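Local coordinates for protein ribonuclease (Nicotiana glutinosa, PDB 1IYB) that cleaves RNA as a member of the ribonuclease T2 family and holds guanosine-5'-monophosphate in a guanine-binding site, at residues Gly170-Tyr175 and Ser201-Pro206; Glu129-Ala134 and Asn146-Ala151; Asp7-Tyr12 and Pro47-Gly52. One frame throughout, in Å; residues are numbered along the deposited sequence.

Interaction 1: residues Gly170-Tyr175 and Ser201-Pro206; sequences GNSQLY and SSIEFP
Gln173 and Glu204 meet where strands 172-175 and 202-204 cross, their directions 71° apart. The backbone of Glu204 is held from both ends: its N donates to Ser172 O at 3.0 Å and its O receives Leu174 N at 2.8 Å. These bonds flank Gln173, whose CA comes within 3.2 Å of Glu204 O in a CA-H...O contact. Beyond the backbone, the side chains of Gln173 and Glu204 run side by side and point the same way, amide and carboxylate planes 34° apart. Gln173 NE2 reaches Glu204 OE1 in a weak, bent bond of 3.3 Å and also lies 3.4 Å from Pro206 CG. The result is a single beta bridge joining the long strand 172-182 of the central antiparallel sheet of this T2 ribonuclease to strand 202-204, which pairs with 142-144 in a separate two-stranded sheet. On the apolar side, chi1 of Leu174 puts CG anti to its backbone N (178°), and chi2 then turns CD2 over one face of the Phe205 ring, 4.0 Å from its centroid and offset toward the rim, a CH-pi contact. Leu174 CB packs on Ile203 CD1 at 3.9 Å. In the second shell, Asp23 is the stronger partner of Gln173 NE2 and Asn165 donates to Gln173 OE1, which together fix the amide's rotation. Asp167 lies close to Glu204 OE1, a like charge that may raise the affinity of either carboxylate for a proton. Trp17 meets Phe205 edge-to-face and donates NE1 to Pro206 O.

Interaction 2: residues Glu129-Ala134 and Asn146-Ala151; sequences EILQGA and NSIKNA
Ile130, Leu131 and Ala134 meet Ile148 and Ala151 with no aromatic ring or side-chain amide between them, so the flat groups touched here are backbone carbonyls. Ile130 CG2 comes to 3.6 Å from Ala151 O, and Leu131 CD2 approaches Ile148 O at 4.1 Å. The first of these follows from the Ile130 torsion, which sets CG2 anti to the backbone N. Elsewhere methyl meets methyl. Ala134 CB and Ala151 CB touch at 3.8 Å, where the CA atoms of the two segments also come nearest. Leu131 CD2 reaches across to Ile148 CG2 at 4.1 Å and to Ala151 CB at 4.2 Å. No hydrogen bond crosses, and the packing is modest: helix segments 129-133 and 146-151 pass 9.6 Å apart at 116° between their directions, with the small Ala151 side chain receiving neighbours from Leu131 and Ala134. Ile130 extends the packing along helix 145-156 to Ile152, Ala155 and Ile156, Leu131 also meets Ile136 of the connecting loop, and Ile148 rests on Ile162 of strand 161-166, an outer strand, within this chain, of the four-stranded sheet.

Interaction 3: residues Asp7-Tyr12 and Pro47-Gly52; sequences DFDFFY and PNNNDG
Asp9 and Phe10 lie opposite the single residue Asn48, making a classic beta bulge where strand 10-12 pairs antiparallel with the end of strand 41-48. Asn48 O accepts Asp9 N at 2.9 Å and Phe10 N at 3.1 Å, the two donors arriving from opposite faces of its carbonyl plane, while Asn48 N donates back to Phe10 O. Asn48 and Phe10 lie side by side. With Phe10 CG between the backbone N and the carbonyl carbon (chi1 67°), Asn48 CB sits over one ring face, offset toward the rim and 4.0 Å from the centroid. Tyr12 comes obliquely to the Asn48 amide, its CE1 3.4 Å from OD1. Pro47, paired with Phe11, packs against two rings that touch each other: its CB meets Phe8 CG at 3.6 Å and its CG meets Phe11 CE2 at 3.9 Å. Asp9 crosses Asn50 at about a right angle, carboxylate and amide stacked with planes 18° apart, and its OD1 uses the anti lone pair to accept Asn50 N at 2.8 Å. That bond holds the start of the type I turn from Asn49 to Gly52. An alanine in place of Asp9 would probably leave Asn50 N without this acceptor and the Asn50 amide without its stacking partner, freeing the turn to shift. Asn50 OD1 lies at the edge of the Phe10 ring. Asn49 packs against Ser60 of the second subunit. Tyr12 OH, bonded to Ile193 O, accepts from a water at 3.0 Å that also donates weakly to Gly52 O.

In the fold
Along the chain the three contacts come in series: interaction 3 closes first, then interaction 2, then interaction 1. Interactions 1 and 2 are neighbours, centres 14 Å apart, and form one continuous apolar patch: Ile203 CD1 meets Ile148 CD1 at 3.6 Å, and Leu131 packs on both Leu174 and Phe205. The helices 127-133 and 145-156 are thereby joined to strands 172-182 and 202-204. Interaction 3 lies about 27 Å from interaction 1 between centres, yet both reach the same antiparallel sheet, in which strands 10-16 and 172-182 are adjacent. Both come near the guanosine-5'-monophosphate site: Tyr175 touches the nucleotide, and the Pro47 side chain is about 9 Å from it.

Interaction 1: residues Gly170-Tyr175 and Ser201-Pro206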
ATOM      1  N   GLY A 170      12.415 -24.104  -7.316  1.00 28.26           N
ATOM      2  CA  GLY A 170      11.139 -24.325  -6.658  1.00 26.95           C
ATOM      3  C   GLY A 170      11.225 -24.627  -5.174  1.00 26.04           C
ATOM      4  O   GLY A 170      10.204 -24.857  -4.524  1.00 26.81           O
ATOM      5  N   ASN A 171      12.438 -24.628  -4.631  1.00 24.70           N
ATOM      6  CA  ASN A 171      12.634 -24.908  -3.214  1.00 22.83           C
ATOM      7  C   ASN A 171      12.265 -23.722  -2.330  1.00 21.73           C
ATOM      8  O   ASN A 171      12.535 -22.569  -2.674  1.00 19.47           O
ATOM      9  CB  ASN A 171      14.090 -25.295  -2.944  1.00 24.55           C
ATOM     10  CG  ASN A 171      14.460 -26.642  -3.536  1.00 26.74           C
ATOM     11  OD1 ASN A 171      15.581 -27.118  -3.361  1.00 27.91           O
ATOM     12  ND2 ASN A 171      13.519 -27.262  -4.239  1.00 28.46           N
ATOM     13  N   SER A 172      11.636 -24.018  -1.196  1.00 19.00           N
ATOM     14  CA  SER A 172      11.253 -22.996  -0.231  1.00 16.65           C
ATOM     15  C   SER A 172      12.544 -22.633   0.491  1.00 15.46           C
ATOM     16  O   SER A 172      13.319 -23.515   0.866  1.00 14.45           O
ATOM     17  CB  SER A 172      10.233 -23.562   0.757  1.00 17.15           C
ATOM     18  OG  SER A 172       9.829 -22.582   1.696  1.00 16.85           O
ATOM     19  N   GLN A 173      12.782 -21.342   0.694  1.00 12.48           N
ATOM     20  CA  GLN A 173      14.017 -20.913   1.332  1.00 10.96           C
ATOM     21  C   GLN A 173      13.862 -19.767   2.326  1.00  9.41           C
ATOM     22  O   GLN A 173      12.933 -18.960   2.227  1.00  9.95           O
ATOM     23  CB  GLN A 173      15.015 -20.500   0.249  1.00 11.86           C
ATOM     24  CG  GLN A 173      14.474 -19.405  -0.653  1.00 11.29           C
ATOM     25  CD  GLN A 173      15.414 -19.036  -1.784  1.00 11.89           C
ATOM     26  OE1 GLN A 173      15.184 -18.054  -2.491  1.00 13.26           O
ATOM     27  NE2 GLN A 173      16.469 -19.820  -1.970  1.00 12.48           N
ATOM     28  N   LEU A 174      14.786 -19.713   3.279  1.00  8.80           N
ATOM     29  CA  LEU A 174      14.806 -18.665   4.299  1.00  9.13           C
ATOM     30  C   LEU A 174      15.073 -17.344   3.587  1.00  8.81           C
ATOM     31  O   LEU A 174      16.152 -17.145   3.030  1.00 10.26           O
ATOM     32  CB  LEU A 174      15.923 -18.944   5.306  1.00  8.92           C
ATOM     33  CG  LEU A 174      16.145 -17.930   6.431  1.00 10.45           C
ATOM     34  CD1 LEU A 174      14.885 -17.808   7.264  1.00 11.10           C
ATOM     35  CD2 LEU A 174      17.319 -18.370   7.293  1.00  9.56           C
ATOM     36  N   TYR A 175      14.102 -16.437   3.624  1.00  8.18           N
ATOM     37  CA  TYR A 175      14.231 -15.156   2.939  1.00  7.06           C
ATOM     38  C   TYR A 175      14.382 -13.943   3.863  1.00  6.25           C
ATOM     39  O   TYR A 175      15.367 -13.212   3.768  1.00  7.60           O
ATOM     40  CB  TYR A 175      13.033 -15.001   1.997  1.00  7.64           C
ATOM     41  CG  TYR A 175      12.930 -13.682   1.277  1.00  8.85           C
ATOM     42  CD1 TYR A 175      14.055 -13.065   0.733  1.00 10.00           C
ATOM     43  CD2 TYR A 175      11.694 -13.062   1.111  1.00 11.50           C
ATOM     44  CE1 TYR A 175      13.948 -11.862   0.041  1.00 11.68           C
ATOM     45  CE2 TYR A 175      11.576 -11.865   0.422  1.00 12.96           C
ATOM     46  CZ  TYR A 175      12.706 -11.271  -0.109  1.00 12.63           C
ATOM     47  OH  TYR A 175      12.591 -10.081  -0.790  1.00 14.26           O
ATOM     48  N   SER A 201       7.931 -26.936   6.466  1.00 22.81           N
ATOM     49  CA  SER A 201       8.482 -27.418   7.729  1.00 22.52           C
ATOM     50  C   SER A 201      10.010 -27.364   7.701  1.00 20.94           C
ATOM     51  O   SER A 201      10.653 -27.116   8.724  1.00 20.64           O
ATOM     52  CB  SER A 201       8.011 -28.851   7.999  1.00 23.25           C
ATOM     53  OG  SER A 201       8.376 -29.714   6.936  1.00 28.15           O
ATOM     54  N   SER A 202      10.583 -27.609   6.525  1.00 19.95           N
ATOM     55  CA  SER A 202      12.030 -27.563   6.343  1.00 19.03           C
ATOM     56  C   SER A 202      12.310 -26.630   5.169  1.00 17.47           C
ATOM     57  O   SER A 202      11.649 -26.716   4.129  1.00 17.23           O
ATOM     58  CB  SER A 202      12.588 -28.959   6.046  1.00 20.51           C
ATOM     59  OG  SER A 202      12.119 -29.445   4.803  1.00 25.49           O
ATOM     60  N   ILE A 203      13.282 -25.741   5.339  1.00 14.94           N
ATOM     61  CA  ILE A 203      13.622 -24.778   4.297  1.00 14.19           C
ATOM     62  C   ILE A 203      15.114 -24.666   4.016  1.00 13.39           C
ATOM     63  O   ILE A 203      15.947 -24.924   4.885  1.00 13.08           O
ATOM     64  CB  ILE A 203      13.091 -23.372   4.654  1.00 15.08           C
ATOM     65  CG1 ILE A 203      13.698 -22.908   5.981  1.00 15.54           C
ATOM     66  CG2 ILE A 203      11.571 -23.397   4.733  1.00 16.76           C
ATOM     67  CD1 ILE A 203      13.241 -21.521   6.427  1.00 16.23           C
ATOM     68  N   GLU A 204      15.441 -24.263   2.793  1.00 12.40           N
ATOM     69  CA  GLU A 204      16.829 -24.107   2.378  1.00 13.29           C
ATOM     70  C   GLU A 204      17.413 -22.768   2.818  1.00 11.91           C
ATOM     71  O   GLU A 204      16.707 -21.766   2.894  1.00 11.55           O
ATOM     72  CB  GLU A 204      16.941 -24.214   0.852  1.00 14.78           C
ATOM     73  CG  GLU A 204      18.305 -23.788   0.318  1.00 19.42           C
ATOM     74  CD  GLU A 204      18.337 -23.626  -1.190  1.00 22.99           C
ATOM     75  OE1 GLU A 204      17.434 -22.960  -1.747  1.00 24.74           O
ATOM     76  OE2 GLU A 204      19.277 -24.153  -1.821  1.00 27.00           O
ATOM     77  N   PHE A 205      18.708 -22.771   3.114  1.00 11.43           N
ATOM     78  CA  PHE A 205      19.437 -21.565   3.505  1.00 11.47           C
ATOM     79  C   PHE A 205      20.527 -21.519   2.432  1.00 11.68           C
ATOM     80  O   PHE A 205      21.645 -21.994   2.642  1.00 12.64           O
ATOM     81  CB  PHE A 205      20.039 -21.743   4.908  1.00 11.42           C
ATOM     82  CG  PHE A 205      20.576 -20.468   5.526  1.00  9.74           C
ATOM     83  CD1 PHE A 205      20.366 -19.227   4.926  1.00  9.28           C
ATOM     84  CD2 PHE A 205      21.279 -20.515   6.726  1.00 10.13           C
ATOM     85  CE1 PHE A 205      20.852 -18.054   5.517  1.00  9.56           C
ATOM     86  CE2 PHE A 205      21.768 -19.353   7.327  1.00 10.52           C
ATOM     87  CZ  PHE A 205      21.554 -18.119   6.718  1.00 10.57           C
ATOM     88  N   PRO A 206      20.204 -20.945   1.261  1.00 11.65           N
ATOM     89  CA  PRO A 206      21.128 -20.837   0.127  1.00 11.89           C
ATOM     90  C   PRO A 206      22.403 -20.042   0.344  1.00 12.65           C
ATOM     91  O   PRO A 206      22.430 -19.062   1.082  1.00 13.47           O
ATOM     92  CB  PRO A 206      20.254 -20.229  -0.968  1.00 13.06           C
ATOM     93  CG  PRO A 206      19.354 -19.333  -0.201  1.00 12.69           C
ATOM     94  CD  PRO A 206      18.960 -20.202   0.985  1.00 12.81           C
TER

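Interaction 2: residues Glu129-Ala134 and Asn146-Ala151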
ATOM      1  N   GLU A 129      25.604 -14.775  12.493  1.00  8.33           N
ATOM      2  CA  GLU A 129      26.383 -15.318  13.601  1.00 10.64           C
ATOM      3  C   GLU A 129      25.547 -16.145  14.566  1.00  9.76           C
ATOM      4  O   GLU A 129      26.018 -17.149  15.093  1.00 10.12           O
ATOM      5  CB  GLU A 129      27.106 -14.199  14.349  1.00 12.75           C
ATOM      6  CG  GLU A 129      28.298 -13.649  13.574  1.00 19.46           C
ATOM      7  CD  GLU A 129      29.131 -12.682  14.389  1.00 23.39           C
ATOM      8  OE1 GLU A 129      28.604 -11.618  14.765  1.00 27.78           O
ATOM      9  OE2 GLU A 129      30.314 -12.986  14.654  1.00 28.19           O
ATOM     10  N   ILE A 130      24.310 -15.723  14.801  1.00  9.43           N
ATOM     11  CA  ILE A 130      23.424 -16.459  15.689  1.00  8.21           C
ATOM     12  C   ILE A 130      23.136 -17.828  15.083  1.00  9.54           C
ATOM     13  O   ILE A 130      23.236 -18.853  15.757  1.00 10.27           O
ATOM     14  CB  ILE A 130      22.079 -15.720  15.889  1.00  9.09           C
ATOM     15  CG1 ILE A 130      22.290 -14.460  16.729  1.00  9.08           C
ATOM     16  CG2 ILE A 130      21.061 -16.651  16.544  1.00  8.90           C
ATOM     17  CD1 ILE A 130      21.088 -13.538  16.744  1.00 10.91           C
ATOM     18  N   LEU A 131      22.793 -17.843  13.801  1.00  8.77           N
ATOM     19  CA  LEU A 131      22.472 -19.092  13.135  1.00  8.72           C
ATOM     20  C   LEU A 131      23.673 -20.016  13.005  1.00  9.67           C
ATOM     21  O   LEU A 131      23.571 -21.208  13.290  1.00  8.58           O
ATOM     22  CB  LEU A 131      21.840 -18.812  11.766  1.00  8.17           C
ATOM     23  CG  LEU A 131      20.446 -18.176  11.888  1.00  8.20           C
ATOM     24  CD1 LEU A 131      19.913 -17.792  10.515  1.00  9.76           C
ATOM     25  CD2 LEU A 131      19.498 -19.148  12.582  1.00  9.87           C
ATOM     26  N   GLN A 132      24.818 -19.480  12.597  1.00 10.45           N
ATOM     27  CA  GLN A 132      25.986 -20.336  12.459  1.00 12.15           C
ATOM     28  C   GLN A 132      26.448 -20.841  13.823  1.00 12.24           C
ATOM     29  O   GLN A 132      27.054 -21.911  13.923  1.00 13.04           O
ATOM     30  CB  GLN A 132      27.102 -19.595  11.710  1.00 13.45           C
ATOM     31  CG  GLN A 132      26.721 -19.310  10.253  1.00 17.53           C
ATOM     32  CD  GLN A 132      27.899 -18.942   9.367  1.00 18.52           C
ATOM     33  OE1 GLN A 132      28.498 -17.878   9.514  1.00 22.88           O
ATOM     34  NE2 GLN A 132      28.239 -19.831   8.438  1.00 21.59           N
ATOM     35  N   GLY A 133      26.129 -20.091  14.874  1.00 11.97           N
ATOM     36  CA  GLY A 133      26.500 -20.504  16.215  1.00 12.65           C
ATOM     37  C   GLY A 133      25.733 -21.749  16.628  1.00 12.72           C
ATOM     38  O   GLY A 133      26.137 -22.469  17.546  1.00 15.22           O
ATOM     39  N   ALA A 134      24.622 -22.003  15.943  1.00 12.87           N
ATOM     40  CA  ALA A 134      23.786 -23.163  16.227  1.00 11.48           C
ATOM     41  C   ALA A 134      23.922 -24.237  15.147  1.00 11.11           C
ATOM     42  O   ALA A 134      23.132 -25.178  15.093  1.00 11.37           O
ATOM     43  CB  ALA A 134      22.324 -22.733  16.359  1.00 13.17           C
ATOM     44  N   ASN A 146      11.513 -24.549  12.866  1.00 11.13           N
ATOM     45  CA  ASN A 146      11.624 -24.413  14.309  1.00 12.50           C
ATOM     46  C   ASN A 146      13.063 -24.275  14.812  1.00 10.54           C
ATOM     47  O   ASN A 146      13.310 -23.575  15.796  1.00  9.62           O
ATOM     48  CB  ASN A 146      10.942 -25.595  15.003  1.00 15.90           C
ATOM     49  CG  ASN A 146       9.431 -25.500  14.971  1.00 20.78           C
ATOM     50  OD1 ASN A 146       8.854 -24.481  15.357  1.00 24.79           O
ATOM     51  ND2 ASN A 146       8.778 -26.568  14.521  1.00 22.87           N
ATOM     52  N   SER A 147      14.015 -24.928  14.148  1.00  8.23           N
ATOM     53  CA  SER A 147      15.410 -24.832  14.572  1.00  8.75           C
ATOM     54  C   SER A 147      15.908 -23.402  14.381  1.00  7.36           C
ATOM     55  O   SER A 147      16.668 -22.876  15.199  1.00  6.90           O
ATOM     56  CB  SER A 147      16.292 -25.799  13.770  1.00  8.69           C
ATOM     57  OG  SER A 147      16.477 -25.362  12.433  1.00 12.18           O
ATOM     58  N   ILE A 148      15.462 -22.775  13.297  1.00  7.62           N
ATOM     59  CA  ILE A 148      15.850 -21.408  12.980  1.00  7.80           C
ATOM     60  C   ILE A 148      15.232 -20.443  13.992  1.00  8.27           C
ATOM     61  O   ILE A 148      15.914 -19.570  14.533  1.00  8.47           O
ATOM     62  CB  ILE A 148      15.398 -21.042  11.540  1.00  8.53           C
ATOM     63  CG1 ILE A 148      16.164 -21.901  10.527  1.00 10.72           C
ATOM     64  CG2 ILE A 148      15.628 -19.557  11.265  1.00  8.38           C
ATOM     65  CD1 ILE A 148      15.634 -21.799   9.105  1.00 13.05           C
ATOM     66  N   LYS A 149      13.941 -20.613  14.251  1.00  7.74           N
ATOM     67  CA  LYS A 149      13.238 -19.762  15.207  1.00  8.15           C
ATOM     68  C   LYS A 149      13.832 -19.874  16.607  1.00  7.89           C
ATOM     69  O   LYS A 149      14.089 -18.868  17.269  1.00  8.35           O
ATOM     70  CB  LYS A 149      11.761 -20.152  15.281  1.00  9.49           C
ATOM     71  CG  LYS A 149      10.938 -19.822  14.057  1.00 12.73           C
ATOM     72  CD  LYS A 149       9.509 -20.305  14.254  1.00 15.10           C
ATOM     73  CE  LYS A 149       8.610 -19.912  13.097  1.00 15.98           C
ATOM     74  NZ  LYS A 149       7.199 -20.327  13.354  1.00 19.70           N
ATOM     75  N   ASN A 150      14.055 -21.105  17.055  1.00  8.92           N
ATOM     76  CA  ASN A 150      14.572 -21.325  18.398  1.00  9.77           C
ATOM     77  C   ASN A 150      16.026 -20.927  18.607  1.00 10.43           C
ATOM     78  O   ASN A 150      16.404 -20.527  19.707  1.00  9.98           O
ATOM     79  CB  ASN A 150      14.331 -22.779  18.813  1.00 11.95           C
ATOM     80  CG  ASN A 150      12.848 -23.111  18.904  1.00 16.09           C
ATOM     81  OD1 ASN A 150      12.025 -22.236  19.185  1.00 18.25           O
ATOM     82  ND2 ASN A 150      12.503 -24.374  18.682  1.00 18.05           N
ATOM     83  N   ALA A 151      16.840 -21.021  17.562  1.00  9.38           N
ATOM     84  CA  ALA A 151      18.235 -20.622  17.675  1.00  8.97           C
ATOM     85  C   ALA A 151      18.255 -19.118  17.944  1.00  8.89           C
ATOM     86  O   ALA A 151      19.021 -18.626  18.769  1.00  9.86           O
ATOM     87  CB  ALA A 151      18.979 -20.936  16.383  1.00  8.31           C
TER

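Interaction 3: residues Asp7-Tyr12 and Pro47-Gly52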
ATOM      1  N   ASP A   7       0.241   6.753  15.001  1.00 14.43           N
ATOM      2  CA  ASP A   7      -0.459   5.978  13.986  1.00 13.32           C
ATOM      3  C   ASP A   7      -0.032   4.519  13.868  1.00 10.38           C
ATOM      4  O   ASP A   7      -0.356   3.864  12.881  1.00 10.64           O
ATOM      5  CB  ASP A   7      -0.320   6.647  12.610  1.00 13.80           C
ATOM      6  CG  ASP A   7       1.127   6.781  12.159  1.00 14.95           C
ATOM      7  OD1 ASP A   7       1.960   5.927  12.526  1.00 14.54           O
ATOM      8  OD2 ASP A   7       1.429   7.737  11.417  1.00 15.73           O
ATOM      9  N   PHE A   8       0.687   4.011  14.864  1.00  9.41           N
ATOM     10  CA  PHE A   8       1.138   2.619  14.837  1.00  8.37           C
ATOM     11  C   PHE A   8       1.346   2.092  16.254  1.00  8.51           C
ATOM     12  O   PHE A   8       1.434   2.867  17.202  1.00  9.74           O
ATOM     13  CB  PHE A   8       2.440   2.494  14.029  1.00  9.01           C
ATOM     14  CG  PHE A   8       3.658   3.013  14.742  1.00  8.41           C
ATOM     15  CD1 PHE A   8       4.567   2.128  15.319  1.00  7.97           C
ATOM     16  CD2 PHE A   8       3.893   4.381  14.851  1.00  9.38           C
ATOM     17  CE1 PHE A   8       5.694   2.601  15.997  1.00  8.88           C
ATOM     18  CE2 PHE A   8       5.013   4.863  15.524  1.00  9.59           C
ATOM     19  CZ  PHE A   8       5.916   3.970  16.100  1.00  9.71           C
ATOM     20  N   ASP A   9       1.436   0.772  16.385  1.00  8.92           N
ATOM     21  CA  ASP A   9       1.615   0.132  17.688  1.00  8.61           C
ATOM     22  C   ASP A   9       3.038  -0.342  17.993  1.00  8.81           C
ATOM     23  O   ASP A   9       3.541  -0.129  19.095  1.00 10.65           O
ATOM     24  CB  ASP A   9       0.652  -1.052  17.806  1.00  9.66           C
ATOM     25  CG  ASP A   9      -0.802  -0.616  17.881  1.00 10.48           C
ATOM     26  OD1 ASP A   9      -1.657  -1.270  17.241  1.00 10.49           O
ATOM     27  OD2 ASP A   9      -1.082   0.376  18.589  1.00 13.91           O
ATOM     28  N   PHE A  10       3.685  -0.985  17.024  1.00  7.13           N
ATOM     29  CA  PHE A  10       5.039  -1.502  17.226  1.00  5.49           C
ATOM     30  C   PHE A  10       5.793  -1.512  15.897  1.00  5.38           C
ATOM     31  O   PHE A  10       5.230  -1.150  14.867  1.00  5.51           O
ATOM     32  CB  PHE A  10       4.964  -2.927  17.792  1.00  6.41           C
ATOM     33  CG  PHE A  10       4.385  -3.931  16.834  1.00  5.47           C
ATOM     34  CD1 PHE A  10       5.203  -4.610  15.932  1.00  7.26           C
ATOM     35  CD2 PHE A  10       3.017  -4.188  16.815  1.00  5.25           C
ATOM     36  CE1 PHE A  10       4.665  -5.528  15.026  1.00  8.24           C
ATOM     37  CE2 PHE A  10       2.470  -5.100  15.915  1.00  7.17           C
ATOM     38  CZ  PHE A  10       3.295  -5.773  15.017  1.00  7.16           C
ATOM     39  N   PHE A  11       7.063  -1.911  15.920  1.00  5.82           N
ATOM     40  CA  PHE A  11       7.850  -1.981  14.686  1.00  5.80           C
ATOM     41  C   PHE A  11       8.286  -3.402  14.379  1.00  6.35           C
ATOM     42  O   PHE A  11       8.517  -4.204  15.281  1.00  6.21           O
ATOM     43  CB  PHE A  11       9.185  -1.220  14.764  1.00  6.00           C
ATOM     44  CG  PHE A  11       9.084   0.246  15.051  1.00  6.51           C
ATOM     45  CD1 PHE A  11       9.069   0.712  16.362  1.00  7.42           C
ATOM     46  CD2 PHE A  11       9.136   1.171  14.010  1.00  7.48           C
ATOM     47  CE1 PHE A  11       9.118   2.079  16.636  1.00  7.39           C
ATOM     48  CE2 PHE A  11       9.184   2.539  14.270  1.00  7.94           C
ATOM     49  CZ  PHE A  11       9.177   2.995  15.586  1.00  7.04           C
ATOM     50  N   TYR A  12       8.414  -3.694  13.092  1.00  6.03           N
ATOM     51  CA  TYR A  12       8.975  -4.963  12.641  1.00  5.00           C
ATOM     52  C   TYR A  12      10.354  -4.530  12.150  1.00  6.00           C
ATOM     53  O   TYR A  12      10.449  -3.627  11.313  1.00  6.70           O
ATOM     54  CB  TYR A  12       8.234  -5.541  11.431  1.00  6.52           C
ATOM     55  CG  TYR A  12       7.016  -6.391  11.720  1.00  7.84           C
ATOM     56  CD1 TYR A  12       5.847  -6.210  10.989  1.00  6.58           C
ATOM     57  CD2 TYR A  12       7.036  -7.392  12.693  1.00  6.51           C
ATOM     58  CE1 TYR A  12       4.723  -6.993  11.212  1.00  8.49           C
ATOM     59  CE2 TYR A  12       5.908  -8.190  12.927  1.00  8.85           C
ATOM     60  CZ  TYR A  12       4.756  -7.978  12.180  1.00  8.66           C
ATOM     61  OH  TYR A  12       3.624  -8.732  12.393  1.00 10.24           O
ATOM     62  N   PRO A  47       6.710   0.410  10.872  1.00  4.93           N
ATOM     63  CA  PRO A  47       5.650   0.600  11.868  1.00  5.75           C
ATOM     64  C   PRO A  47       4.501  -0.354  11.494  1.00  6.64           C
ATOM     65  O   PRO A  47       4.172  -0.500  10.313  1.00  6.34           O
ATOM     66  CB  PRO A  47       5.269   2.063  11.681  1.00  5.12           C
ATOM     67  CG  PRO A  47       6.581   2.695  11.318  1.00  6.55           C
ATOM     68  CD  PRO A  47       7.162   1.705  10.325  1.00  6.07           C
ATOM     69  N   ASN A  48       3.897  -0.998  12.491  1.00  6.06           N
ATOM     70  CA  ASN A  48       2.814  -1.951  12.251  1.00  5.85           C
ATOM     71  C   ASN A  48       1.781  -1.823  13.366  1.00  6.22           C
ATOM     72  O   ASN A  48       2.070  -1.264  14.425  1.00  6.55           O
ATOM     73  CB  ASN A  48       3.368  -3.387  12.250  1.00  7.63           C
ATOM     74  CG  ASN A  48       2.597  -4.322  11.322  1.00  7.32           C
ATOM     75  OD1 ASN A  48       2.871  -4.386  10.123  1.00  8.03           O
ATOM     76  ND2 ASN A  48       1.628  -5.052  11.875  1.00  9.82           N
ATOM     77  N   ASN A  49       0.585  -2.353  13.125  1.00  7.09           N
ATOM     78  CA  ASN A  49      -0.501  -2.320  14.100  1.00  7.61           C
ATOM     79  C   ASN A  49      -0.718  -3.707  14.693  1.00  8.66           C
ATOM     80  O   ASN A  49      -0.404  -4.717  14.065  1.00  7.53           O
ATOM     81  CB  ASN A  49      -1.787  -1.849  13.422  1.00  8.18           C
ATOM     82  CG  ASN A  49      -1.703  -0.416  12.959  1.00  8.18           C
ATOM     83  OD1 ASN A  49      -2.247  -0.052  11.907  1.00  9.93           O
ATOM     84  ND2 ASN A  49      -1.035   0.417  13.746  1.00  6.57           N
ATOM     85  N   ASN A  50      -1.263  -3.754  15.904  1.00 10.01           N
ATOM     86  CA  ASN A  50      -1.515  -5.028  16.562  1.00 11.27           C
ATOM     87  C   ASN A  50      -2.463  -5.934  15.775  1.00 12.10           C
ATOM     88  O   ASN A  50      -2.372  -7.156  15.869  1.00 13.13           O
ATOM     89  CB  ASN A  50      -2.084  -4.809  17.970  1.00 12.17           C
ATOM     90  CG  ASN A  50      -1.101  -4.125  18.905  1.00 13.81           C
ATOM     91  OD1 ASN A  50       0.114  -4.253  18.754  1.00 12.61           O
ATOM     92  ND2 ASN A  50      -1.626  -3.407  19.891  1.00 16.48           N
ATOM     93  N   ASP A  51      -3.366  -5.348  14.991  1.00 12.11           N
ATOM     94  CA  ASP A  51      -4.315  -6.156  14.230  1.00 13.09           C
ATOM     95  C   ASP A  51      -3.770  -6.697  12.908  1.00 12.99           C
ATOM     96  O   ASP A  51      -4.495  -7.347  12.150  1.00 13.64           O
ATOM     97  CB  ASP A  51      -5.617  -5.373  13.989  1.00 13.86           C
ATOM     98  CG  ASP A  51      -5.440  -4.195  13.043  1.00 15.33           C
ATOM     99  OD1 ASP A  51      -6.403  -3.413  12.892  1.00 17.07           O
ATOM    100  OD2 ASP A  51      -4.353  -4.048  12.447  1.00 14.59           O
ATOM    101  N   GLY A  52      -2.492  -6.440  12.637  1.00 10.77           N
ATOM    102  CA  GLY A  52      -1.893  -6.928  11.408  1.00 11.50           C
ATOM    103  C   GLY A  52      -1.769  -5.889  10.311  1.00 10.79           C
ATOM    104  O   GLY A  52      -0.913  -6.007   9.436  1.00 12.07           O
TER
HETATM  105  O   HOH W   1       1.186  -8.321  10.697  1.00 12.23           O